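Long-range contacts in farnesyl diphosphate synthase (Rhodobacter capsulatus, PDB 3M0G), which probably condenses farnesyl diphosphate with isopentenyl diphosphate to give geranylgeranyl diphosphate, a magnesium-dependent step towards carotenoids and diterpenes: residues B[34-39]-B[94-99]; B[28-33]-B[108-113]; B[199-204]-B[265-270]; B[117-122]-B[135-140]. All blocks are in the same frame, centred on the assembly; numbering follows the deposited sequence.

Contact 1 (B[34-39]-B[94-99]); sequences MAYAAQ and GLPTVH
The end of helix 29-37 faces the segment where strand 95-96 turns into helix 98-101, with Ala37 CA and Val98 CA 6.8 Å apart. Both belong to the all-helical polyprenyl synthetase fold. Strand 95-96 pairs with strand 91-92 in a short hairpin shortly after the first aspartate-rich sequence of this family. Tyr36 spans the gap: its CG is anti to the backbone N (chi1 -178°), so the ring extends from the helix and its hydroxyl meets the hairpin end-on. Tyr36 OH donates a hydrogen bond of 2.6 Å to Pro96 O, landing on a lone pair in the carbonyl plane with a C=O...donor angle of 141°. That carbonyl oxygen also lies in the plane of the ring at its edge, 3.3 Å from Tyr36 CE2. Leu95 crosses Tyr36 obliquely, its CB 3.6 Å from Tyr36 OH. A phenylalanine in place of Tyr36 would lack the hydroxyl and would probably leave Pro96 O without this donor, loosening the tie between helix and hairpin. Trp102 packs edge-to-face with Tyr36. Thr97, the N-cap of helix 98-101, points away from helix 29-37; its OG1 is hydrogen-bonded to Asp89 O and its side chain touches Asp82. Nearer the helix backbone, Val98 slides past Tyr36 in the opposite direction, and its CG2, anti to the carbonyl carbon, touches Tyr36 CD2 at 3.9 Å and Ala37 CB at 4.0 Å.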
# COMPACT_ATOMS: atom_id res chain seq x y z
N MSE B 34 3.20 14.74 0.09
CA MSE B 34 3.36 13.69 1.11
C MSE B 34 3.82 14.31 2.42
O MSE B 34 3.25 14.05 3.48
CB MSE B 34 4.40 12.64 0.66
CG MSE B 34 4.05 11.93 -0.63
SE MSE B 34 5.48 10.76 -1.27
CE MSE B 34 5.45 9.46 0.19
N ALA B 35 4.85 15.15 2.34
CA ALA B 35 5.41 15.83 3.51
C ALA B 35 4.31 16.62 4.24
O ALA B 35 4.19 16.57 5.47
CB ALA B 35 6.57 16.74 3.10
N TYR B 36 3.51 17.33 3.45
CA TYR B 36 2.39 18.15 3.96
C TYR B 36 1.35 17.28 4.67
O TYR B 36 0.88 17.62 5.75
CB TYR B 36 1.77 18.93 2.80
CG TYR B 36 0.64 19.88 3.15
CD1 TYR B 36 0.90 21.19 3.54
CD2 TYR B 36 -0.70 19.47 3.03
CE1 TYR B 36 -0.13 22.06 3.86
CE2 TYR B 36 -1.74 20.34 3.34
CZ TYR B 36 -1.44 21.63 3.75
OH TYR B 36 -2.46 22.50 4.04
N ALA B 37 1.02 16.14 4.06
CA ALA B 37 -0.02 15.23 4.58
C ALA B 37 0.40 14.56 5.87
O ALA B 37 -0.42 14.30 6.75
CB ALA B 37 -0.37 14.19 3.56
N ALA B 38 1.70 14.30 6.00
CA ALA B 38 2.25 13.62 7.16
C ALA B 38 2.67 14.55 8.30
O ALA B 38 3.13 14.07 9.33
CB ALA B 38 3.41 12.72 6.72
N GLN B 39 2.50 15.86 8.11
CA GLN B 39 2.85 16.86 9.12
C GLN B 39 1.75 16.96 10.17
O GLN B 39 0.56 16.92 9.84
CB GLN B 39 3.06 18.24 8.47
CG GLN B 39 4.44 18.49 7.88
CD GLN B 39 4.49 19.65 6.87
OE1 GLN B 39 3.65 20.57 6.89
NE2 GLN B 39 5.48 19.62 6.00
N GLY B 94 -8.08 23.03 9.98
CA GLY B 94 -8.08 24.44 9.60
C GLY B 94 -7.15 24.87 8.48
O GLY B 94 -7.03 26.07 8.20
N LEU B 95 -6.49 23.91 7.84
CA LEU B 95 -5.61 24.20 6.69
C LEU B 95 -6.11 23.47 5.44
O LEU B 95 -6.73 22.42 5.57
CB LEU B 95 -4.17 23.76 6.99
CG LEU B 95 -3.49 24.44 8.18
CD1 LEU B 95 -2.94 23.39 9.11
CD2 LEU B 95 -2.41 25.41 7.70
N PRO B 96 -5.83 24.02 4.24
CA PRO B 96 -6.30 23.39 3.00
C PRO B 96 -5.87 21.93 2.91
O PRO B 96 -4.78 21.57 3.39
CB PRO B 96 -5.61 24.20 1.91
CG PRO B 96 -5.31 25.53 2.56
CD PRO B 96 -4.98 25.20 3.97
N THR B 97 -6.70 21.10 2.30
CA THR B 97 -6.38 19.69 2.17
C THR B 97 -5.41 19.50 1.02
O THR B 97 -5.10 20.45 0.29
CB THR B 97 -7.64 18.81 1.98
OG1 THR B 97 -8.47 19.38 0.96
CG2 THR B 97 -8.41 18.69 3.28
N VAL B 98 -4.90 18.28 0.86
CA VAL B 98 -3.92 18.03 -0.20
C VAL B 98 -4.53 18.26 -1.57
O VAL B 98 -3.93 18.91 -2.42
CB VAL B 98 -3.31 16.63 -0.12
CG1 VAL B 98 -2.55 16.30 -1.41
CG2 VAL B 98 -2.38 16.55 1.08
N HIS B 99 -5.73 17.73 -1.77
CA HIS B 99 -6.41 17.84 -3.06
C HIS B 99 -6.78 19.31 -3.38
O HIS B 99 -6.83 19.68 -4.54
CB HIS B 99 -7.60 16.89 -3.14
CG HIS B 99 -8.88 17.46 -2.60
ND1 HIS B 99 -9.26 17.34 -1.28
CD2 HIS B 99 -9.86 18.16 -3.21
CE1 HIS B 99 -10.42 17.94 -1.10
NE2 HIS B 99 -10.81 18.44 -2.26

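Contact 2 (B[28-33]-B[108-113]); sequences GDLRDA and VLAGDA
One methyl group, Leu30 CD1, makes most of this contact, set against the backbone of helix 108-113 where two helices of the all-alpha polyprenyl synthetase fold cross at -68° with axes 9.0 Å apart. Leu30 CD1 lies 3.5 Å from Leu109 O, with Leu109 CB at 4.0 Å and Ala113 CB at 4.3 Å. The leucine's CG is anti to its backbone N (chi1 171°), and chi2 turns CD1 towards the other helix. One turn along, two methyls meet tip to tip: Ala33 CB and Ala110 CB are 3.8 Å apart. Short side chains at Ala33, Ala110 and Ala113 let the helices come close, Leu30 CA and Ala110 CA being 5.8 Å apart. In the next shell, the selenomethionine Met34 packs on Ala110 and Ala113, and Trp102 lies against Ala33. Val150 of the second subunit touches Leu30, while Asp112 is hydrogen-bonded through OD2 to His80 of that subunit, so helix 104-121 serves the dimer interface as well. No hydrogen bond links the two segments; Leu109 O, against which Leu30 CD1 rests, accepts the helical bond from Ala113 N at 3.0 Å.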
# COMPACT_ATOMS: atom_id res chain seq x y z
N GLY B 28 9.95 17.26 -5.61
CA GLY B 28 8.79 17.46 -6.48
C GLY B 28 7.49 17.67 -5.74
O GLY B 28 7.44 17.59 -4.51
N ASP B 29 6.42 17.93 -6.49
CA ASP B 29 5.08 18.13 -5.94
C ASP B 29 4.60 16.92 -5.13
O ASP B 29 3.95 17.06 -4.08
CB ASP B 29 4.08 18.42 -7.07
CG ASP B 29 4.15 19.87 -7.57
OD1 ASP B 29 4.28 20.08 -8.80
OD2 ASP B 29 4.07 20.79 -6.75
N LEU B 30 4.94 15.73 -5.62
CA LEU B 30 4.58 14.48 -4.95
C LEU B 30 5.22 14.39 -3.56
O LEU B 30 4.53 14.04 -2.60
CB LEU B 30 4.94 13.25 -5.80
CG LEU B 30 4.82 11.86 -5.14
CD1 LEU B 30 3.37 11.35 -4.99
CD2 LEU B 30 5.67 10.83 -5.88
N ARG B 31 6.51 14.72 -3.45
CA ARG B 31 7.16 14.74 -2.12
C ARG B 31 6.63 15.82 -1.17
O ARG B 31 6.41 15.54 0.03
CB ARG B 31 8.68 14.84 -2.23
CG ARG B 31 9.37 14.71 -0.87
CD ARG B 31 10.87 14.84 -1.00
NE ARG B 31 11.26 16.24 -1.15
CZ ARG B 31 12.47 16.65 -1.48
NH1 ARG B 31 13.43 15.77 -1.71
NH2 ARG B 31 12.72 17.95 -1.59
N ASP B 32 6.43 17.03 -1.68
CA ASP B 32 5.83 18.13 -0.91
C ASP B 32 4.44 17.78 -0.38
O ASP B 32 4.11 18.07 0.78
CB ASP B 32 5.73 19.40 -1.75
CG ASP B 32 7.06 19.80 -2.36
OD1 ASP B 32 8.11 19.53 -1.74
OD2 ASP B 32 7.04 20.38 -3.46
N ALA B 33 3.62 17.20 -1.25
CA ALA B 33 2.28 16.76 -0.89
C ALA B 33 2.31 15.72 0.23
O ALA B 33 1.56 15.82 1.20
CB ALA B 33 1.54 16.23 -2.12
N VAL B 108 -4.47 11.57 -5.01
CA VAL B 108 -4.42 10.12 -5.28
C VAL B 108 -2.98 9.63 -5.13
O VAL B 108 -2.70 8.68 -4.39
CB VAL B 108 -4.93 9.81 -6.71
CG1 VAL B 108 -4.74 8.31 -7.08
CG2 VAL B 108 -6.36 10.27 -6.86
N LEU B 109 -2.06 10.32 -5.80
CA LEU B 109 -0.70 9.86 -5.90
C LEU B 109 0.06 9.95 -4.57
O LEU B 109 0.81 9.04 -4.22
CB LEU B 109 0.04 10.58 -7.03
CG LEU B 109 -0.44 10.27 -8.45
CD1 LEU B 109 0.48 10.98 -9.39
CD2 LEU B 109 -0.44 8.75 -8.77
N ALA B 110 -0.19 11.02 -3.83
CA ALA B 110 0.50 11.21 -2.55
C ALA B 110 0.04 10.19 -1.51
O ALA B 110 0.85 9.65 -0.73
CB ALA B 110 0.35 12.65 -2.07
N GLY B 111 -1.25 9.91 -1.49
CA GLY B 111 -1.76 8.81 -0.63
C GLY B 111 -1.24 7.44 -1.07
O GLY B 111 -0.94 6.61 -0.23
N ASP B 112 -1.15 7.21 -2.37
CA ASP B 112 -0.62 5.95 -2.88
C ASP B 112 0.82 5.73 -2.38
O ASP B 112 1.17 4.64 -1.92
CB ASP B 112 -0.69 5.87 -4.41
CG ASP B 112 -2.11 5.63 -4.93
OD1 ASP B 112 -3.06 5.29 -4.17
OD2 ASP B 112 -2.28 5.77 -6.15
N ALA B 113 1.64 6.78 -2.44
CA ALA B 113 3.05 6.66 -2.06
C ALA B 113 3.23 6.69 -0.55
O ALA B 113 4.23 6.18 -0.02
CB ALA B 113 3.89 7.75 -2.75

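Contact 3 (B[199-204]-B[265-270]). Unlike the reference sequence in segment 199-204: Gly199 (reference Ala), Pro200 (reference Leu), Thr202 (reference Ala).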
# COMPACT_ATOMS: atom_id res chain seq x y z
N GLY B 199 -2.12 -10.97 22.59
CA GLY B 199 -3.46 -11.05 23.19
C GLY B 199 -4.00 -9.87 23.98
O GLY B 199 -5.04 -9.32 23.61
N PRO B 200 -3.32 -9.49 25.09
CA PRO B 200 -3.71 -8.35 25.91
C PRO B 200 -3.76 -7.02 25.17
O PRO B 200 -4.65 -6.24 25.41
CB PRO B 200 -2.63 -8.30 27.00
CG PRO B 200 -2.13 -9.68 27.11
CD PRO B 200 -2.28 -10.32 25.75
N LEU B 201 -2.79 -6.75 24.32
CA LEU B 201 -2.81 -5.50 23.58
C LEU B 201 -3.91 -5.50 22.50
O LEU B 201 -4.52 -4.45 22.25
CB LEU B 201 -1.44 -5.19 22.98
CG LEU B 201 -0.44 -4.71 24.04
CD1 LEU B 201 0.98 -4.95 23.56
CD2 LEU B 201 -0.68 -3.22 24.32
N THR B 202 -4.20 -6.67 21.93
CA THR B 202 -5.34 -6.80 20.99
C THR B 202 -6.70 -6.52 21.66
O THR B 202 -7.59 -5.88 21.08
CB THR B 202 -5.34 -8.20 20.30
OG1 THR B 202 -4.08 -8.40 19.65
CG2 THR B 202 -6.46 -8.32 19.27
N ALA B 203 -6.85 -6.99 22.90
CA ALA B 203 -8.10 -6.82 23.64
C ALA B 203 -8.28 -5.37 24.07
O ALA B 203 -9.36 -4.80 23.93
CB ALA B 203 -8.15 -7.79 24.85
N TYR B 204 -7.20 -4.81 24.63
CA TYR B 204 -7.06 -3.38 24.92
C TYR B 204 -7.51 -2.52 23.75
O TYR B 204 -8.33 -1.61 23.89
CB TYR B 204 -5.59 -3.07 25.28
CG TYR B 204 -5.22 -1.60 25.31
CD1 TYR B 204 -5.55 -0.78 26.41
CD2 TYR B 204 -4.51 -1.02 24.26
CE1 TYR B 204 -5.21 0.58 26.43
CE2 TYR B 204 -4.16 0.34 24.27
CZ TYR B 204 -4.50 1.13 25.35
OH TYR B 204 -4.15 2.47 25.36
N ALA B 265 -8.58 -3.24 31.85
CA ALA B 265 -8.57 -4.58 32.44
C ALA B 265 -7.78 -5.55 31.55
O ALA B 265 -7.10 -6.44 32.04
CB ALA B 265 -10.01 -5.09 32.66
N ALA B 266 -7.87 -5.36 30.23
CA ALA B 266 -7.09 -6.17 29.28
C ALA B 266 -5.58 -6.15 29.55
O ALA B 266 -4.86 -7.08 29.15
CB ALA B 266 -7.38 -5.76 27.85
N LEU B 267 -5.10 -5.12 30.25
CA LEU B 267 -3.66 -4.92 30.45
C LEU B 267 -3.16 -5.34 31.85
O LEU B 267 -1.97 -5.19 32.18
CB LEU B 267 -3.26 -3.48 30.12
CG LEU B 267 -3.47 -3.00 28.67
CD1 LEU B 267 -2.99 -1.56 28.56
CD2 LEU B 267 -2.77 -3.86 27.64
N ALA B 268 -4.07 -5.91 32.64
CA ALA B 268 -3.72 -6.51 33.93
C ALA B 268 -2.47 -7.40 33.94
O ALA B 268 -1.70 -7.33 34.90
CB ALA B 268 -4.94 -7.25 34.53
N PRO B 269 -2.22 -8.21 32.87
CA PRO B 269 -0.98 -8.99 32.83
C PRO B 269 0.30 -8.17 33.08
O PRO B 269 1.19 -8.62 33.80
CB PRO B 269 -0.96 -9.56 31.40
CG PRO B 269 -2.37 -9.64 31.02
CD PRO B 269 -3.11 -8.54 31.73
N TYR B 270 0.34 -6.96 32.51
CA TYR B 270 1.52 -6.09 32.57
C TYR B 270 1.72 -5.34 33.90
O TYR B 270 2.73 -4.66 34.08
CB TYR B 270 1.49 -5.08 31.42
CG TYR B 270 1.40 -5.69 30.03
CD1 TYR B 270 2.49 -6.38 29.48
CD2 TYR B 270 0.25 -5.56 29.27
CE1 TYR B 270 2.41 -6.92 28.20
CE2 TYR B 270 0.16 -6.10 27.99
CZ TYR B 270 1.24 -6.78 27.47
OH TYR B 270 1.16 -7.31 26.20
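Tyr204 OH is held by one hydrogen bond, to Leu277 O on helix 275-285, and it tethers the far end of a side chain whose nearer atoms pack on Leu267. With CG anti to the backbone N (chi1 167°), the Tyr204 ring passes obliquely beside the leucine, and Tyr204 CD1 comes within 3.4 Å of Leu267 CD1. Leu267 forks: its other methyl, CD2, meets Leu201 CD2 at 4.0 Å. An alanine in place of Leu267 would lack CG and both methyls and would probably loosen the packing of Tyr204 and Leu201 against the loop. In the terpenoid-synthase fold, helix 199-219 carries the second aspartate-rich sequence near its far end; here its first turns pack on the loop linking helices 249-265 and 275-285. That loop opens with a type I turn, closed by Ala268 N to Ala265 O at 3.1 Å, and continues as a 3-10 segment. Pro200, leucine in the reference sequence, sits in the helix's first turn, where a missing N-H breaks no helical bond. Pro200 CB lies 3.3 Å from Ala266 O and 3.7 Å from Tyr270 CE2, the tyrosine crossing the proline at about a right angle. Pro200 CG also touches Pro269 CG at 3.9 Å. The Tyr270 ring meets that of His56, the planes steeply inclined. At the exposed Ala203, CB stands 3.7 Å from Ala266 CB.

Contact 4 (B[117-122]-B[135-140]); sequences LAFELC and ALVAAL
Leu140 leaves helix 135-140 with CG anti to its backbone N (chi1 -176°) and reaches towards helix 117-121, which runs nearly antiparallel (154°) at an axis distance of 10.1 Å; the two form a helical hairpin of the all-alpha fold. Leu140 CB lies 3.9 Å from Phe119 CE1. Leu140 CG follows the ring rim, 3.9 Å from Phe119 CZ. The tip, Leu140 CD2, sits over one face in a CH-pi contact, 3.9 Å from the Phe119 ring centroid and 17° off the normal. Leu140 CD2 also touches Cys122 SG at 3.6 Å and Ala118 CB at 4.1 Å, so three side chains of the other segment share one methyl. Val137 O approaches in the ring plane at the edge, 3.6 Å from Phe119 CE1. Val137 CG2 packs on Cys122 CB at 3.6 Å, and Leu136 CD2 lies against the sulfur. Phe185 of helix 168-194 touches Leu136 and Leu140, while Phe119 stacks on Phe119 of the second subunit. With no hydrogen bond across the helices and all touching residues buried, the contact rests on apolar fit, the cysteine sulfur packing among methyls.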
# COMPACT_ATOMS: atom_id res chain seq x y z
N LEU B 117 5.20 4.01 1.41
CA LEU B 117 6.17 4.42 2.42
C LEU B 117 6.00 3.67 3.75
O LEU B 117 7.01 3.24 4.36
CB LEU B 117 6.14 5.95 2.66
CG LEU B 117 7.27 6.55 3.51
CD1 LEU B 117 8.64 6.36 2.82
CD2 LEU B 117 7.04 8.04 3.71
N ALA B 118 4.75 3.58 4.22
CA ALA B 118 4.41 2.83 5.44
C ALA B 118 5.00 1.40 5.44
O ALA B 118 5.64 0.99 6.42
CB ALA B 118 2.89 2.76 5.66
N PHE B 119 4.77 0.67 4.37
CA PHE B 119 5.32 -0.69 4.20
C PHE B 119 6.85 -0.76 4.13
O PHE B 119 7.47 -1.72 4.64
CB PHE B 119 4.62 -1.43 3.04
CG PHE B 119 3.25 -1.94 3.42
CD1 PHE B 119 3.10 -3.02 4.29
CD2 PHE B 119 2.11 -1.30 2.94
CE1 PHE B 119 1.85 -3.47 4.68
CE2 PHE B 119 0.81 -1.74 3.32
CZ PHE B 119 0.69 -2.84 4.17
N GLU B 120 7.46 0.26 3.53
CA GLU B 120 8.91 0.30 3.35
C GLU B 120 9.53 0.45 4.74
O GLU B 120 10.50 -0.22 5.09
CB GLU B 120 9.30 1.49 2.47
CG GLU B 120 10.81 1.61 2.23
CD GLU B 120 11.15 2.44 0.99
OE1 GLU B 120 10.98 3.68 1.01
OE2 GLU B 120 11.61 1.85 -0.01
N LEU B 121 8.95 1.35 5.51
CA LEU B 121 9.33 1.60 6.90
C LEU B 121 9.35 0.35 7.77
O LEU B 121 10.20 0.23 8.63
CB LEU B 121 8.40 2.64 7.50
CG LEU B 121 8.66 4.01 6.88
CD1 LEU B 121 7.55 4.97 7.27
CD2 LEU B 121 10.00 4.48 7.35
N CYS B 122 8.39 -0.54 7.56
CA CYS B 122 8.33 -1.84 8.26
C CYS B 122 9.53 -2.77 8.01
O CYS B 122 9.69 -3.78 8.70
CB CYS B 122 7.04 -2.58 7.87
SG CYS B 122 5.54 -1.81 8.62
N ALA B 135 6.24 -10.15 10.40
CA ALA B 135 5.01 -10.20 11.20
C ALA B 135 4.43 -8.79 11.30
O ALA B 135 3.22 -8.62 11.38
CB ALA B 135 5.29 -10.78 12.58
N LEU B 136 5.32 -7.79 11.33
CA LEU B 136 4.89 -6.38 11.33
C LEU B 136 4.16 -5.99 10.03
O LEU B 136 3.07 -5.41 10.08
CB LEU B 136 6.08 -5.44 11.63
CG LEU B 136 5.67 -4.02 12.02
CD1 LEU B 136 5.09 -4.02 13.42
CD2 LEU B 136 6.86 -3.07 11.91
N VAL B 137 4.73 -6.36 8.87
CA VAL B 137 4.12 -6.14 7.54
C VAL B 137 2.77 -6.85 7.41
O VAL B 137 1.80 -6.25 6.94
CB VAL B 137 5.08 -6.58 6.36
CG1 VAL B 137 4.38 -6.53 4.98
CG2 VAL B 137 6.35 -5.75 6.36
N ALA B 138 2.72 -8.13 7.81
CA ALA B 138 1.47 -8.90 7.74
C ALA B 138 0.38 -8.23 8.58
O ALA B 138 -0.75 -8.11 8.15
CB ALA B 138 1.68 -10.36 8.19
N ALA B 139 0.76 -7.76 9.77
CA ALA B 139 -0.19 -7.14 10.69
C ALA B 139 -0.70 -5.81 10.16
O ALA B 139 -1.87 -5.52 10.31
CB ALA B 139 0.45 -6.98 12.08
N LEU B 140 0.18 -5.03 9.52
CA LEU B 140 -0.17 -3.73 8.92
C LEU B 140 -1.10 -3.94 7.75
O LEU B 140 -2.09 -3.22 7.59
CB LEU B 140 1.09 -2.99 8.45
CG LEU B 140 0.93 -1.56 7.88
CD1 LEU B 140 0.14 -0.63 8.82
CD2 LEU B 140 2.24 -0.92 7.43

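Contacts 1 and 2 share helix 29-37 and have centres 10 Å apart; they touch where Met34 CE reaches Ala113 O at 3.5 Å and Val98 CG2 reaches Ala33 O at 4.0 Å. Met34 CE also meets Leu117 CD2 of contact 4 at 4.1 Å. Contacts 2 and 4 lie along helix 104-121, centres 19 Å apart, and both touch the second subunit. Contact 3 stands apart, its centre 35 Å from that of contact 1 and on the opposite side of the chain's centre. Contact 1 adjoins the first aspartate-rich sequence, contact 3 the start of the helix bearing the second; in this family these sequences bind diphosphate through magnesium.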